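Local structure of vanadium-dependent haloperoxidase (Zobellia galactanivorans, 4CIT) at residues A72-V77 with N85-Q90; Y314-V319 with L447-D452; E50-D55 with S63-Y68. The protein binds vanadate and probably catalyses the peroxide-driven oxidation of iodide, as a bacterial vanadium-dependent iodoperoxidase. All coordinates share one frame; numbering follows the deposited sequence. Where two conformers were deposited one is given.

Contact 1: A72-V77 with N85-Q90; sequences AAYEIV and NSLAGQ
The carboxylate of E75 grips the loop at S86 and L87 with a different oxygen for each. S86 OG donates to E75 OE1 over a very short 2.5 Å, and L87 N donates to E75 OE2 at 2.8 Å, nearly straight (167°), on the syn side and somewhat out of the carboxylate plane. S86 OG also accepts from A88 N at 3.0 Å, closing an ST turn. The bend of E75 at chi2 (-64°) carries the acid across to these groups, and the two bonds limit rotation of the carboxylate. One helical position earlier, Y74 OH donates to N85 O at 2.8 Å; this carbonyl lies at the ring edge, near the ring plane. A phenylalanine in place of Y74 would keep the ring but is likely to leave N85 O without its hydroxyl mate and the start of the loop less firmly tied to helix 59-80. The N85 side chain lies about 5 Å from the sodium ion bound by A78, N81 and Y84. Farther out, the L87 side chain crosses Y74 at about a right angle, with L87 CD1 3.7 Å from Y74 CD2.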
loop_
_atom_site.group_PDB
_atom_site.type_symbol
_atom_site.label_atom_id
_atom_site.label_comp_id
_atom_site.label_asym_id
_atom_site.label_seq_id
_atom_site.Cartn_x
_atom_site.Cartn_y
_atom_site.Cartn_z
ATOM N N ALA A 72 0.839 15.122 -3.989
ATOM C CA ALA A 72 0.595 16.557 -3.803
ATOM C C ALA A 72 1.597 17.286 -2.888
ATOM O O ALA A 72 2.175 18.327 -3.250
ATOM C CB ALA A 72 -0.858 16.817 -3.338
ATOM N N ALA A 73 1.838 16.699 -1.718
ATOM C CA ALA A 73 2.838 17.251 -0.819
ATOM C C ALA A 73 4.223 17.243 -1.371
ATOM O O ALA A 73 4.969 18.252 -1.282
ATOM C CB ALA A 73 2.806 16.458 0.441
ATOM N N TYR A 74 4.606 16.133 -2.002
ATOM C CA TYR A 74 5.918 16.027 -2.619
ATOM C C TYR A 74 6.109 17.052 -3.684
ATOM O O TYR A 74 7.158 17.734 -3.769
ATOM C CB TYR A 74 6.143 14.601 -3.229
ATOM C CG TYR A 74 7.494 14.535 -3.926
ATOM C CD1 TYR A 74 8.641 14.367 -3.187
ATOM C CD2 TYR A 74 7.587 14.766 -5.320
ATOM C CE1 TYR A 74 9.879 14.489 -3.760
ATOM C CE2 TYR A 74 8.838 14.837 -5.929
ATOM C CZ TYR A 74 9.966 14.574 -5.142
ATOM O OH TYR A 74 11.216 14.616 -5.726
ATOM N N GLU A 75 5.077 17.286 -4.508
ATOM C CA GLU A 75 5.246 18.350 -5.509
ATOM C C GLU A 75 5.563 19.748 -4.925
ATOM O O GLU A 75 6.301 20.555 -5.508
ATOM C CB GLU A 75 4.079 18.440 -6.489
ATOM C CG GLU A 75 3.972 17.232 -7.406
ATOM C CD GLU A 75 5.229 17.127 -8.330
ATOM O OE1 GLU A 75 5.505 18.017 -9.211
ATOM O OE2 GLU A 75 6.052 16.270 -8.055
ATOM N N ILE A 76 4.949 20.064 -3.853
ATOM C CA ILE A 76 5.245 21.338 -3.103
ATOM C C ILE A 76 6.688 21.429 -2.674
ATOM O O ILE A 76 7.409 22.434 -2.948
ATOM C CB ILE A 76 4.249 21.593 -1.992
ATOM C CG1 ILE A 76 2.877 21.924 -2.564
ATOM C CG2 ILE A 76 4.772 22.770 -1.118
ATOM C CD1 ILE A 76 1.752 21.854 -1.520
ATOM N N VAL A 77 7.168 20.344 -2.086
ATOM C CA VAL A 77 8.574 20.221 -1.780
ATOM C C VAL A 77 9.486 20.346 -2.964
ATOM O O VAL A 77 10.433 21.160 -2.928
ATOM C CB VAL A 77 8.859 18.938 -1.008
ATOM C CG1 VAL A 77 10.344 18.726 -0.824
ATOM C CG2 VAL A 77 8.191 19.010 0.304
ATOM N N ASN A 85 13.467 16.648 -7.556
ATOM C CA ASN A 85 12.847 16.958 -8.837
ATOM C C ASN A 85 11.379 16.716 -8.861
ATOM O O ASN A 85 10.899 15.771 -8.224
ATOM C CB ASN A 85 13.421 16.145 -9.984
ATOM C CG ASN A 85 14.875 16.436 -10.254
ATOM O OD1 ASN A 85 15.447 17.490 -9.905
ATOM N ND2 ASN A 85 15.492 15.492 -10.873
ATOM N N SER A 86 10.634 17.494 -9.651
ATOM C CA SER A 86 9.215 17.300 -9.774
ATOM C C SER A 86 8.870 15.985 -10.472
ATOM O O SER A 86 9.639 15.534 -11.337
ATOM C CB SER A 86 8.655 18.455 -10.581
ATOM O OG SER A 86 7.291 18.274 -10.880
ATOM N N LEU A 87 7.758 15.379 -10.068
ATOM C CA LEU A 87 7.218 14.167 -10.683
ATOM C C LEU A 87 6.398 14.516 -11.913
ATOM O O LEU A 87 5.886 13.637 -12.633
ATOM C CB LEU A 87 6.395 13.356 -9.652
ATOM C CG LEU A 87 7.297 12.626 -8.684
ATOM C CD1 LEU A 87 6.442 12.073 -7.583
ATOM C CD2 LEU A 87 8.132 11.546 -9.390
ATOM N N ALA A 88 6.161 15.811 -12.137
ATOM C CA ALA A 88 5.395 16.182 -13.331
ATOM C C ALA A 88 6.229 15.741 -14.557
ATOM O O ALA A 88 7.474 15.847 -14.583
ATOM C CB ALA A 88 5.175 17.716 -13.414
ATOM N N GLY A 89 5.585 15.148 -15.532
ATOM C CA GLY A 89 6.248 14.632 -16.627
ATOM C C GLY A 89 6.764 13.210 -16.412
ATOM O O GLY A 89 7.264 12.565 -17.369
ATOM N N GLN A 90 6.738 12.756 -15.165
ATOM C CA GLN A 90 7.245 11.414 -14.804
ATOM C C GLN A 90 6.099 10.431 -14.459
ATOM O O GLN A 90 6.207 9.221 -14.763
ATOM C CB GLN A 90 8.217 11.511 -13.641
ATOM C CG GLN A 90 9.387 12.486 -13.808
ATOM C CD GLN A 90 10.504 12.209 -12.812
ATOM O OE1 GLN A 90 10.884 13.017 -11.901
ATOM N NE2 GLN A 90 11.078 11.083 -12.991
#

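Contact 2: Y314-V319 with L447-D452; sequences YTKASV and LHMLSD
L447, the first residue to leave helical geometry after helix 426-446, reaches V319 with one methyl: L447 CD1 lies 4.4 Å from V319 CG1, a loose apolar touch. Its carbonyl faces K316 through a single water, which donates to L447 O at 2.7 Å and accepts from K316 NZ, also at 2.7 Å. The same ammonium forms a salt bridge with E381, so the lysine charge has its carboxylate mate within this buried setting while the water joins it to the chain beyond the helix. H448 turns its CB away, and the chain then brings M449 back inward. Both partners belong to the PAP2-type helical fold of the vanadium haloperoxidases, in which this tail lies against helix 307-335. The M449 thioether and the lysine chain run past each other in opposite directions, with M449 SD 3.9 Å from K316 CE and 4.1 Å from K316 CB. A bend at chi3 (56°) turns the terminal methyl of M449 in against the helix, where CE sits 4.2 Å from T315 CB and 4.1 Å from K316 N. T315 spends its hydroxyl on L311 O, within its own helix, and offers M449 a carbon surface; Y74 of helix 59-80 touches both residues.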
loop_
_atom_site.group_PDB
_atom_site.type_symbol
_atom_site.label_atom_id
_atom_site.label_comp_id
_atom_site.label_asym_id
_atom_site.label_seq_id
_atom_site.Cartn_x
_atom_site.Cartn_y
_atom_site.Cartn_z
ATOM N N TYR A 314 8.071 8.370 1.400
ATOM C CA TYR A 314 6.681 7.956 1.393
ATOM C C TYR A 314 6.068 8.014 -0.007
ATOM O O TYR A 314 5.231 7.196 -0.383
ATOM C CB TYR A 314 5.804 8.787 2.332
ATOM C CG TYR A 314 6.148 8.768 3.757
ATOM C CD1 TYR A 314 7.077 7.923 4.275
ATOM C CD2 TYR A 314 5.467 9.572 4.635
ATOM C CE1 TYR A 314 7.342 7.906 5.653
ATOM C CE2 TYR A 314 5.689 9.549 6.013
ATOM C CZ TYR A 314 6.682 8.723 6.502
ATOM O OH TYR A 314 7.027 8.753 7.848
ATOM N N THR A 315 6.472 8.999 -0.807
ATOM C CA THR A 315 5.968 9.132 -2.130
ATOM C C THR A 315 6.438 8.092 -3.052
ATOM O O THR A 315 5.620 7.452 -3.768
ATOM C CB THR A 315 6.274 10.552 -2.653
ATOM O OG1 THR A 315 5.700 11.493 -1.717
ATOM C CG2 THR A 315 5.584 10.748 -3.981
ATOM N N LYS A 316 7.739 7.806 -3.021
ATOM C CA LYS A 316 8.251 6.761 -3.893
ATOM C C LYS A 316 7.600 5.379 -3.494
ATOM O O LYS A 316 7.210 4.619 -4.401
ATOM C CB LYS A 316 9.772 6.744 -3.870
ATOM C CG LYS A 316 10.376 6.014 -5.039
ATOM C CD LYS A 316 11.907 5.956 -5.028
ATOM C CE LYS A 316 12.621 7.258 -5.046
ATOM N NZ LYS A 316 14.079 7.125 -5.436
ATOM N N ALA A 317 7.459 5.128 -2.229
ATOM C CA ALA A 317 6.862 3.853 -1.714
ATOM C C ALA A 317 5.386 3.711 -2.063
ATOM O O ALA A 317 4.931 2.645 -2.585
ATOM C CB ALA A 317 7.095 3.642 -0.245
ATOM N N SER A 318 4.631 4.801 -1.862
ATOM C CA SER A 318 3.206 4.741 -2.083
ATOM C C SER A 318 2.895 4.650 -3.579
ATOM O O SER A 318 1.949 3.947 -3.948
ATOM C CB SER A 318 2.448 5.820 -1.346
ATOM O OG SER A 318 2.799 7.095 -1.835
ATOM N N VAL A 319 3.595 5.395 -4.424
ATOM C CA VAL A 319 3.421 5.242 -5.855
ATOM C C VAL A 319 3.737 3.828 -6.371
ATOM O O VAL A 319 2.951 3.199 -7.079
ATOM C CB VAL A 319 4.215 6.302 -6.602
ATOM C CG1 VAL A 319 4.240 6.009 -8.060
ATOM C CG2 VAL A 319 3.594 7.685 -6.313
ATOM N N LEU A 447 11.780 6.648 -11.899
ATOM C CA LEU A 447 11.552 7.924 -11.218
ATOM C C LEU A 447 12.855 8.606 -10.773
ATOM O O LEU A 447 13.648 8.043 -10.022
ATOM C CB LEU A 447 10.607 7.824 -9.990
ATOM C CG LEU A 447 9.217 7.259 -10.334
ATOM C CD1 LEU A 447 8.351 7.256 -9.057
ATOM C CD2 LEU A 447 8.551 8.032 -11.467
ATOM N N HIS A 448 13.096 9.787 -11.270
ATOM C CA HIS A 448 14.281 10.575 -10.828
ATOM C C HIS A 448 13.798 11.643 -9.945
ATOM O O HIS A 448 13.324 12.695 -10.425
ATOM C CB HIS A 448 14.994 11.115 -12.019
ATOM C CG HIS A 448 16.297 11.782 -11.714
ATOM N ND1 HIS A 448 16.876 12.686 -12.590
ATOM C CD2 HIS A 448 17.123 11.702 -10.640
ATOM C CE1 HIS A 448 17.986 13.160 -12.059
ATOM N NE2 HIS A 448 18.169 12.563 -10.894
ATOM N N MET A 449 13.896 11.429 -8.663
ATOM C CA MET A 449 13.436 12.379 -7.669
ATOM C C MET A 449 14.580 13.075 -6.958
ATOM O O MET A 449 14.591 14.269 -6.839
ATOM C CB MET A 449 12.432 11.689 -6.712
ATOM C CG MET A 449 11.201 11.118 -7.446
ATOM S SD MET A 449 10.103 9.917 -6.448
ATOM C CE MET A 449 9.691 10.849 -5.056
ATOM N N LEU A 450 15.480 12.315 -6.356
ATOM C CA LEU A 450 16.593 12.857 -5.611
ATOM C C LEU A 450 17.676 13.323 -6.563
ATOM O O LEU A 450 18.177 12.556 -7.404
ATOM C CB LEU A 450 17.144 11.849 -4.649
ATOM C CG LEU A 450 18.364 12.353 -3.840
ATOM C CD1 LEU A 450 18.060 13.487 -2.860
ATOM C CD2 LEU A 450 18.942 11.183 -3.142
ATOM N N SER A 451 18.061 14.581 -6.418
ATOM C CA SER A 451 18.993 15.192 -7.314
ATOM C C SER A 451 19.733 16.407 -6.631
ATOM O O SER A 451 19.314 17.531 -6.764
ATOM C CB SER A 451 18.222 15.589 -8.558
ATOM O OG SER A 451 19.086 16.140 -9.508
ATOM N N ASP A 452 20.739 16.124 -5.827
ATOM C CA ASP A 452 21.467 17.106 -4.938
ATOM C C ASP A 452 21.871 18.399 -5.666
ATOM O O ASP A 452 22.340 18.367 -6.806
ATOM C CB ASP A 452 22.751 16.511 -4.311
ATOM C CG ASP A 452 23.345 17.424 -3.191
ATOM O OD1 ASP A 452 24.122 18.376 -3.446
ATOM O OD2 ASP A 452 22.956 17.205 -2.045
HETATM O O HOH W 1 13.954 6.307 -7.996
#

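Contact 3: E50-D55 with S63-Y68; sequences EIMIHD and SRIFAY
Two consecutive helices, 38-55 and 59-80, pack here through a Met-aromatic contact between M52 and F66, with I65 alongside. M52 was modelled in two conformers, and the details hold for one of them. In it the side chain runs out from its helix with chi2 near anti (-171°) and then bends at chi3 (-42°), which brings the methyl to the outer end of the F66 ring, near CZ: M52 CE is 3.3 Å from F66 CZ and 3.6 Å from F66 CE2. The approach is oblique to the ring. The sulfur stands farther back, M52 SD being 4.8 Å from the ring centroid and 29° off the normal. M52 also slides past I65 in the opposite direction, with I65 CD1 4.0 Å from M52 CG and I65 CG2 4.2 Å from M52 SD. I65 and F66 also touch earlier turns of helix 38-55, I65 on V48 and F66 on I45 and T49, while L123 of helix 108-123 touches I65. All three contact residues are buried. Carbon and sulfur alone meet across this junction, so cohesion rests on dispersion and the polarisable thioether, and the lack of directional bonds is consistent with a methionine that adopts more than one conformation.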
loop_
_atom_site.group_PDB
_atom_site.type_symbol
_atom_site.label_atom_id
_atom_site.label_comp_id
_atom_site.label_asym_id
_atom_site.label_seq_id
_atom_site.Cartn_x
_atom_site.Cartn_y
_atom_site.Cartn_z
ATOM N N GLU A 50 -6.650 5.083 10.052
ATOM C CA GLU A 50 -7.745 4.765 10.991
ATOM C C GLU A 50 -9.116 4.900 10.336
ATOM O O GLU A 50 -9.969 4.006 10.469
ATOM C CB GLU A 50 -7.682 5.687 12.199
ATOM C CG GLU A 50 -6.466 5.469 13.049
ATOM C CD GLU A 50 -6.101 6.718 13.889
ATOM O OE1 GLU A 50 -6.871 7.701 13.918
ATOM O OE2 GLU A 50 -5.014 6.738 14.511
ATOM N N ILE A 51 -9.285 5.934 9.526
ATOM C CA ILE A 51 -10.542 6.154 8.852
ATOM C C ILE A 51 -10.839 5.049 7.831
ATOM O O ILE A 51 -11.986 4.611 7.675
ATOM C CB ILE A 51 -10.586 7.534 8.191
ATOM C CG1 ILE A 51 -10.365 8.606 9.291
ATOM C CG2 ILE A 51 -11.875 7.693 7.336
ATOM C CD1 ILE A 51 -10.293 10.033 8.703
ATOM N N MET A 52 -9.797 4.617 7.121
ATOM C CA MET A 52 -9.884 3.505 6.187
ATOM C C MET A 52 -10.443 2.235 6.756
ATOM O O MET A 52 -11.263 1.575 6.095
ATOM C CB MET A 52 -8.491 3.220 5.544
ATOM C CG MET A 52 -8.283 4.070 4.297
ATOM S SD MET A 52 -6.738 3.462 3.443
ATOM C CE MET A 52 -5.627 3.191 4.727
ATOM N N ILE A 53 -10.000 1.922 7.946
ATOM C CA ILE A 53 -10.517 0.791 8.712
ATOM C C ILE A 53 -11.992 0.999 8.972
ATOM O O ILE A 53 -12.858 0.174 8.585
ATOM C CB ILE A 53 -9.865 0.635 10.051
ATOM C CG1 ILE A 53 -8.357 0.389 9.904
ATOM C CG2 ILE A 53 -10.500 -0.553 10.794
ATOM C CD1 ILE A 53 -7.653 0.417 11.246
ATOM N N HIS A 54 -12.302 2.152 9.551
ATOM C CA HIS A 54 -13.697 2.470 9.807
ATOM C C HIS A 54 -14.625 2.391 8.570
ATOM O O HIS A 54 -15.772 1.845 8.675
ATOM C CB HIS A 54 -13.816 3.848 10.525
ATOM C CG HIS A 54 -15.223 4.228 10.764
ATOM N ND1 HIS A 54 -15.990 3.640 11.752
ATOM C CD2 HIS A 54 -16.058 5.037 10.070
ATOM C CE1 HIS A 54 -17.212 4.134 11.711
ATOM N NE2 HIS A 54 -17.282 4.985 10.703
ATOM N N ASP A 55 -14.192 2.888 7.399
ATOM C CA ASP A 55 -15.009 3.030 6.207
ATOM C C ASP A 55 -14.979 1.766 5.316
ATOM O O ASP A 55 -15.661 1.709 4.267
ATOM C CB ASP A 55 -14.512 4.238 5.361
ATOM C CG ASP A 55 -14.846 5.599 5.987
ATOM O OD1 ASP A 55 -15.624 5.666 6.958
ATOM O OD2 ASP A 55 -14.360 6.660 5.478
ATOM N N SER A 63 -4.437 1.688 -1.441
ATOM C CA SER A 63 -3.173 2.119 -2.030
ATOM C C SER A 63 -3.307 3.424 -2.800
ATOM O O SER A 63 -2.432 4.280 -2.835
ATOM C CB SER A 63 -2.541 1.035 -2.908
ATOM O OG SER A 63 -3.339 0.786 -4.047
ATOM N N ARG A 64 -4.498 3.626 -3.331
ATOM C CA ARG A 64 -4.799 4.828 -4.099
ATOM C C ARG A 64 -4.940 6.036 -3.102
ATOM O O ARG A 64 -4.506 7.156 -3.337
ATOM C CB ARG A 64 -6.079 4.597 -4.888
ATOM C CG ARG A 64 -6.592 5.790 -5.672
ATOM C CD ARG A 64 -7.810 5.441 -6.578
ATOM N NE ARG A 64 -8.241 6.606 -7.322
ATOM C CZ ARG A 64 -9.084 7.534 -6.965
ATOM N NH1 ARG A 64 -9.691 7.510 -5.775
ATOM N NH2 ARG A 64 -9.330 8.487 -7.815
ATOM N N ILE A 65 -5.568 5.782 -1.967
ATOM C CA ILE A 65 -5.747 6.772 -0.854
ATOM C C ILE A 65 -4.407 7.269 -0.291
ATOM O O ILE A 65 -4.258 8.430 -0.007
ATOM C CB ILE A 65 -6.628 6.157 0.237
ATOM C CG1 ILE A 65 -8.049 5.943 -0.349
ATOM C CG2 ILE A 65 -6.728 7.127 1.415
ATOM C CD1 ILE A 65 -8.968 5.148 0.550
ATOM N N PHE A 66 -3.397 6.395 -0.168
ATOM C CA PHE A 66 -2.070 6.788 0.281
ATOM C C PHE A 66 -1.292 7.568 -0.771
ATOM O O PHE A 66 -0.629 8.517 -0.420
ATOM C CB PHE A 66 -1.240 5.562 0.687
ATOM C CG PHE A 66 -1.667 4.974 1.981
ATOM C CD1 PHE A 66 -1.696 5.726 3.117
ATOM C CD2 PHE A 66 -1.950 3.631 2.064
ATOM C CE1 PHE A 66 -2.070 5.158 4.315
ATOM C CE2 PHE A 66 -2.375 3.052 3.236
ATOM C CZ PHE A 66 -2.436 3.827 4.377
ATOM N N ALA A 67 -1.405 7.208 -2.047
ATOM C CA ALA A 67 -0.537 7.777 -3.052
ATOM C C ALA A 67 -0.763 9.215 -3.456
ATOM O O ALA A 67 0.180 10.001 -3.468
ATOM C CB ALA A 67 -0.555 6.940 -4.315
ATOM N N TYR A 68 -2.004 9.567 -3.777
ATOM C CA TYR A 68 -2.295 10.880 -4.272
ATOM C C TYR A 68 -1.947 12.035 -3.285
ATOM O O TYR A 68 -1.376 13.045 -3.696
ATOM C CB TYR A 68 -3.732 11.034 -4.736
ATOM C CG TYR A 68 -3.936 10.423 -6.103
ATOM C CD1 TYR A 68 -3.414 11.037 -7.270
ATOM C CD2 TYR A 68 -4.676 9.297 -6.237
ATOM C CE1 TYR A 68 -3.639 10.491 -8.548
ATOM C CE2 TYR A 68 -4.875 8.698 -7.496
ATOM C CZ TYR A 68 -4.385 9.304 -8.645
ATOM O OH TYR A 68 -4.628 8.752 -9.856
#

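In the fold
From the N terminus, contact 3 comes first and closes the short turn between helices 38-55 and 59-80. Contact 1 follows on the C-terminal part of helix 59-80 and folds the loop after it back onto that helix. Contact 2 closes a far longer excursion, bringing the chain after helix 426-446 back to helix 307-335; the vanadate-binding residues, from K332 to H424, lie within the span it encloses. The three stand in series, neither nested nor crossed. In space contacts 1 and 2 meet, since N85 N lies 2.7 Å from M449 O, a probable hydrogen bond. Contact 3 reaches contact 2 through packing of S318 against A67; helix 59-80 serves contacts 1 and 3 and touches contact 2.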